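Side-chain contacts in putative hydantoin racemase (Klebsiella pneumoniae subsp. pneumoniae, PDB 3QVL), which interconverts the enantiomers of allantoin and probably also racemises 5-monosubstituted hydantoins: residues D145-V148 with L149-E152; K209-E212 with S213-L217. One frame throughout, in Å; residues are numbered along the deposited sequence.

Interaction 1: D145-V148 with L149-E152; sequences DLPV and LALE. With 5HY ([(4R)-2,5-dioxoimidazolidin-4-yl]acetic acid), chain C.
Val148 and the bound 5HY meet because CG1 is anti to the backbone N (chi1 164°) and CG2 anti to the carbonyl carbon, a setting in which both methyls reach the acetate arm of the ligand. CG1 of Val148 lies 3.3 Å from OD2 of 5HY, while CG2 approaches the carboxylate carbon CG at 3.5 Å. These are van der Waals contacts: the valine gives the acid group an apolar wall, and 5HY as a whole is also hydrogen-bonded to residues such as Ser182, Thr117 and Asn10. From Val148 on, the chain coils into a short 3-10 turn. Ala150 N donates to Pro147 O at 3.0 Å, with the donor standing above the carbonyl plane by 56°. The next i to i+3 bond, Leu151 N to Val148 O, is weak at 3.4 Å although nearly straight. The turn also brings CB of Ala150 to 4.0 Å from CB of Leu146, and the methyl sits against CD1 of the same leucine as well. With CG of Leu151 beside its own backbone N (chi1 -73°), CD1 folds against Val148 O at 3.7 Å. Around the turn, Glu46 OE2 accepts the N-H of Val148, Met15 of helix 13-26 packs on Val148 and Leu149, and Ala158 of helix 157-172 touches Leu146 and Leu151. The arrangement is a short 3-10 turn in the loop between strand 138-143 and helix 157-172 that presents Val148 to the ligand pocket of an Asp/Glu/hydantoin racemase fold.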
ATOM      1  N   ASP A 145       1.754  19.114  22.592  1.00 17.93           N
ATOM      2  CA  ASP A 145       0.683  20.119  22.669  1.00 17.88           C
ATOM      3  C   ASP A 145       1.140  21.485  23.198  1.00 17.85           C
ATOM      4  O   ASP A 145       0.512  22.070  24.085  1.00 17.81           O
ATOM      5  CB  ASP A 145      -0.524  19.589  23.458  1.00 17.94           C
ATOM      6  N   LEU A 146       2.243  21.980  22.642  1.00 17.80           N
ATOM      7  CA  LEU A 146       2.727  23.328  22.924  1.00 17.77           C
ATOM      8  C   LEU A 146       3.121  24.013  21.618  1.00 17.70           C
ATOM      9  O   LEU A 146       3.407  23.330  20.631  1.00 17.70           O
ATOM     10  CB  LEU A 146       3.923  23.291  23.884  1.00 17.80           C
ATOM     11  CG  LEU A 146       3.692  22.961  25.363  1.00 17.96           C
ATOM     12  CD1 LEU A 146       5.025  22.906  26.091  1.00 18.18           C
ATOM     13  CD2 LEU A 146       2.763  23.968  26.036  1.00 18.14           C
ATOM     14  N   PRO A 147       3.125  25.362  21.597  1.00 17.65           N
ATOM     15  CA  PRO A 147       3.658  26.068  20.432  1.00 17.56           C
ATOM     16  C   PRO A 147       5.117  25.689  20.192  1.00 17.49           C
ATOM     17  O   PRO A 147       5.838  25.381  21.142  1.00 17.43           O
ATOM     18  CB  PRO A 147       3.557  27.540  20.837  1.00 17.59           C
ATOM     19  CG  PRO A 147       2.454  27.582  21.829  1.00 17.65           C
ATOM     20  CD  PRO A 147       2.556  26.295  22.589  1.00 17.65           C
ATOM     21  N   VAL A 148       5.533  25.705  18.930  1.00 17.44           N
ATOM     22  CA  VAL A 148       6.899  25.344  18.543  1.00 17.44           C
ATOM     23  C   VAL A 148       7.958  26.116  19.340  1.00 17.50           C
ATOM     24  O   VAL A 148       8.941  25.534  19.809  1.00 17.39           O
ATOM     25  CB  VAL A 148       7.106  25.523  17.012  1.00 17.42           C
ATOM     26  CG1 VAL A 148       8.582  25.528  16.643  1.00 17.39           C
ATOM     27  CG2 VAL A 148       6.372  24.428  16.251  1.00 17.41           C
ATOM     28  N   LEU A 149       7.734  27.416  19.517  1.00 17.59           N
ATOM     29  CA  LEU A 149       8.699  28.289  20.187  1.00 17.73           C
ATOM     30  C   LEU A 149       8.767  28.120  21.710  1.00 17.89           C
ATOM     31  O   LEU A 149       9.618  28.732  22.362  1.00 17.90           O
ATOM     32  CB  LEU A 149       8.455  29.756  19.808  1.00 17.67           C
ATOM     33  CG  LEU A 149       8.707  30.121  18.340  1.00 17.57           C
ATOM     34  CD1 LEU A 149       8.241  31.534  18.044  1.00 17.54           C
ATOM     35  CD2 LEU A 149      10.175  29.949  17.961  1.00 17.46           C
ATOM     36  N   ALA A 150       7.888  27.287  22.266  1.00 18.08           N
ATOM     37  CA  ALA A 150       7.931  26.948  23.693  1.00 18.34           C
ATOM     38  C   ALA A 150       9.241  26.251  24.064  1.00 18.51           C
ATOM     39  O   ALA A 150       9.676  26.306  25.215  1.00 18.51           O
ATOM     40  CB  ALA A 150       6.739  26.085  24.083  1.00 18.33           C
ATOM     41  N   LEU A 151       9.863  25.603  23.081  1.00 18.78           N
ATOM     42  CA  LEU A 151      11.169  24.967  23.258  1.00 19.09           C
ATOM     43  C   LEU A 151      12.281  25.991  23.497  1.00 19.39           C
ATOM     44  O   LEU A 151      13.358  25.642  23.988  1.00 19.36           O
ATOM     45  CB  LEU A 151      11.508  24.094  22.045  1.00 19.09           C
ATOM     46  CG  LEU A 151      10.745  22.775  21.888  1.00 19.12           C
ATOM     47  CD1 LEU A 151      10.724  22.339  20.432  1.00 19.09           C
ATOM     48  CD2 LEU A 151      11.334  21.681  22.772  1.00 19.10           C
ATOM     49  N   GLU A 152      12.008  27.249  23.157  1.00 19.72           N
ATOM     50  CA  GLU A 152      12.989  28.326  23.288  1.00 20.17           C
ATOM     51  C   GLU A 152      12.607  29.377  24.337  1.00 20.46           C
ATOM     52  O   GLU A 152      13.266  30.417  24.441  1.00 20.54           O
ATOM     53  CB  GLU A 152      13.217  29.009  21.930  1.00 20.13           C
ATOM     54  CG  GLU A 152      13.701  28.088  20.807  1.00 20.31           C
ATOM     55  CD  GLU A 152      15.152  27.649  20.956  1.00 20.55           C
ATOM     56  OE1 GLU A 152      15.889  28.226  21.785  1.00 20.70           O
ATOM     57  OE2 GLU A 152      15.557  26.719  20.228  1.00 20.99           O
TER
HETATM   58  C   5HY C   1      10.452  22.536  13.126  1.00 19.01           C
HETATM   59  N   5HY C   1       8.508  23.738  12.866  1.00 19.03           N
HETATM   60  O   5HY C   1      11.287  21.637  13.207  1.00 18.88           O
HETATM   61  CA  5HY C   1       8.977  22.348  12.800  1.00 19.06           C
HETATM   62  CB  5HY C   1       8.250  21.436  13.813  1.00 19.13           C
HETATM   63  CG  5HY C   1       8.481  21.750  15.300  1.00 19.38           C
HETATM   64  OAB 5HY C   1       9.494  25.742  13.210  1.00 18.91           O
HETATM   65  NAF 5HY C   1      10.706  23.833  13.281  1.00 18.97           N
HETATM   66  CAI 5HY C   1       9.566  24.516  13.118  1.00 19.04           C
HETATM   67  OD1 5HY C   1       7.733  21.161  16.108  1.00 19.89           O
HETATM   68  OD2 5HY C   1       9.393  22.545  15.612  1.00 19.85           O

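Interaction 2: K209-E212 with S213-L217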
ATOM      1  N   LYS A 209      25.582  14.474   9.155  1.00 14.34           N
ATOM      2  CA  LYS A 209      26.344  13.256   8.880  1.00 14.57           C
ATOM      3  C   LYS A 209      26.033  12.677   7.500  1.00 14.68           C
ATOM      4  O   LYS A 209      26.911  12.093   6.862  1.00 14.68           O
ATOM      5  CB  LYS A 209      26.116  12.196   9.967  1.00 14.58           C
ATOM      6  CG  LYS A 209      26.420  12.640  11.410  1.00 14.84           C
ATOM      7  CD  LYS A 209      27.744  13.391  11.566  1.00 15.28           C
ATOM      8  CE  LYS A 209      28.952  12.472  11.497  1.00 15.33           C
ATOM      9  NZ  LYS A 209      30.219  13.248  11.636  1.00 15.64           N
ATOM     10  N   MET A 210      24.791  12.846   7.045  1.00 14.84           N
ATOM     11  CA  MET A 210      24.387  12.392   5.710  1.00 15.05           C
ATOM     12  C   MET A 210      25.064  13.202   4.609  1.00 15.11           C
ATOM     13  O   MET A 210      25.526  12.637   3.615  1.00 15.07           O
ATOM     14  CB  MET A 210      22.862  12.425   5.543  1.00 15.12           C
ATOM     15  CG  MET A 210      22.087  11.409   6.386  1.00 15.53           C
ATOM     16  SD  MET A 210      22.666   9.699   6.262  1.00 16.73           S
ATOM     17  CE  MET A 210      23.791   9.621   7.660  1.00 16.52           C
ATOM     18  N   VAL A 211      25.121  14.520   4.796  1.00 15.18           N
ATOM     19  CA  VAL A 211      25.814  15.409   3.860  1.00 15.29           C
ATOM     20  C   VAL A 211      27.302  15.054   3.795  1.00 15.37           C
ATOM     21  O   VAL A 211      27.854  14.891   2.706  1.00 15.37           O
ATOM     22  CB  VAL A 211      25.623  16.907   4.221  1.00 15.25           C
ATOM     23  CG1 VAL A 211      26.455  17.793   3.303  1.00 15.33           C
ATOM     24  CG2 VAL A 211      24.156  17.301   4.130  1.00 15.29           C
ATOM     25  N   GLU A 212      27.931  14.918   4.963  1.00 15.50           N
ATOM     26  CA  GLU A 212      29.338  14.518   5.058  1.00 15.66           C
ATOM     27  C   GLU A 212      29.598  13.185   4.359  1.00 15.69           C
ATOM     28  O   GLU A 212      30.599  13.033   3.657  1.00 15.69           O
ATOM     29  CB  GLU A 212      29.780  14.422   6.519  1.00 15.74           C
ATOM     30  CG  GLU A 212      30.012  15.761   7.200  1.00 16.05           C
ATOM     31  CD  GLU A 212      30.323  15.624   8.679  1.00 16.60           C
ATOM     32  OE1 GLU A 212      29.963  14.590   9.276  1.00 17.01           O
ATOM     33  OE2 GLU A 212      30.928  16.553   9.250  1.00 16.78           O
ATOM     34  N   SER A 213      28.688  12.232   4.558  1.00 15.70           N
ATOM     35  CA  SER A 213      28.785  10.912   3.938  1.00 15.76           C
ATOM     36  C   SER A 213      28.712  10.987   2.415  1.00 15.83           C
ATOM     37  O   SER A 213      29.549  10.405   1.725  1.00 15.79           O
ATOM     38  CB  SER A 213      27.696   9.982   4.478  1.00 15.73           C
ATOM     39  OG  SER A 213      27.876   9.746   5.863  1.00 15.56           O
ATOM     40  N   LEU A 214      27.720  11.714   1.902  1.00 15.95           N
ATOM     41  CA  LEU A 214      27.536  11.869   0.458  1.00 16.08           C
ATOM     42  C   LEU A 214      28.719  12.573  -0.210  1.00 16.25           C
ATOM     43  O   LEU A 214      29.137  12.188  -1.303  1.00 16.21           O
ATOM     44  CB  LEU A 214      26.220  12.595   0.147  1.00 16.03           C
ATOM     45  CG  LEU A 214      24.929  11.797   0.376  1.00 16.02           C
ATOM     46  CD1 LEU A 214      23.724  12.721   0.448  1.00 15.94           C
ATOM     47  CD2 LEU A 214      24.725  10.727  -0.694  1.00 15.79           C
ATOM     48  N   VAL A 215      29.254  13.596   0.457  1.00 16.50           N
ATOM     49  CA  VAL A 215      30.428  14.328  -0.034  1.00 16.74           C
ATOM     50  C   VAL A 215      31.659  13.415  -0.097  1.00 16.87           C
ATOM     51  O   VAL A 215      32.412  13.445  -1.075  1.00 16.96           O
ATOM     52  CB  VAL A 215      30.709  15.602   0.817  1.00 16.78           C
ATOM     53  CG1 VAL A 215      32.070  16.211   0.482  1.00 16.93           C
ATOM     54  CG2 VAL A 215      29.607  16.636   0.607  1.00 16.79           C
ATOM     55  N   ALA A 216      31.841  12.594   0.936  1.00 17.02           N
ATOM     56  CA  ALA A 216      32.954  11.643   0.996  1.00 17.17           C
ATOM     57  C   ALA A 216      32.817  10.525  -0.040  1.00 17.25           C
ATOM     58  O   ALA A 216      33.819   9.981  -0.510  1.00 17.27           O
ATOM     59  CB  ALA A 216      33.082  11.064   2.393  1.00 17.18           C
ATOM     60  N   LEU A 217      31.575  10.194  -0.390  1.00 17.26           N
ATOM     61  CA  LEU A 217      31.289   9.188  -1.414  1.00 17.37           C
ATOM     62  C   LEU A 217      31.417   9.751  -2.829  1.00 17.37           C
ATOM     63  O   LEU A 217      31.378   9.001  -3.808  1.00 17.50           O
ATOM     64  CB  LEU A 217      29.887   8.598  -1.211  1.00 17.39           C
ATOM     65  CG  LEU A 217      29.645   7.718   0.018  1.00 17.46           C
ATOM     66  CD1 LEU A 217      28.156   7.472   0.225  1.00 17.87           C
ATOM     67  CD2 LEU A 217      30.398   6.404  -0.092  1.00 17.70           C
TER
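Residues 209-216 follow regular alpha-helical geometry, with successive i to i+4 bonds from Ser213 N, Leu214 N, Val215 N and Ala216 N to the carbonyls of Lys209 through Glu212. This is the last part of helix 203-216 in the racemase fold, and it packs on a parallel sheet: Met210, Val211 and Leu214 rest on Ile95 of strand 94-96, with Val211 also touching Ile4 of strand 2-7. Ser213 adds a side-chain bond to the backbone pattern: its hydroxyl turns back along the helix (chi1 -64°, OG beside the backbone N) and donates to Lys209 O at 2.7 Å. That carbonyl also takes the N-H of Ser213 at 2.9 Å, the two donors arriving from opposite faces of its plane, so the carbonyl oxygen of Lys209 is gripped twice by a single residue. Ser213 packs on Lys209 of a second subunit, and Ala216 does the same, so this side of the helix faces the subunit boundary. On the sheet-facing side the contact is between methyls, CG1 of Val211 meeting CG2 of Val215 at 4.3 Å. Beside the subunit-facing side, Lys209 and Glu212 form an ion pair. Glu212 runs extended beyond CG, whereas Lys209 bends at chi1, chi2 and chi3 to meet it. Lys209 NZ also donates to Val26 O, and Glu212 OE2 is bound by Ala28 N and Thr31 OG1, which ties the helix to the start of strand 31-36 and probably favours the ionised acid. In the salt bridge itself, Lys209 NZ approaches the syn lone pair of Glu212 OE1 at 2.7 Å.

Overall arrangement
Interactions 1 and 2 lie on opposite sides of the chain's centre, their centres 31 Å apart and their nearest atoms about 19 Å apart. Both are local, between residues a few positions apart, yet interaction 1 is a partly buried 3-10 turn in a loop beside the sheet of strands 138-143 and 112-116, whereas interaction 2 is a mostly buried alpha-helix against the other sheet. The first has two backbone bonds, apolar packing and Val148 against the ligand; the second adds an ion pair and a serine hydroxyl, and has a second subunit beside it. Helix 13-26 touches both, through Met15 and Thr18 at 145-152 and through Val26 at 209-217, where Thr31 adds a bond.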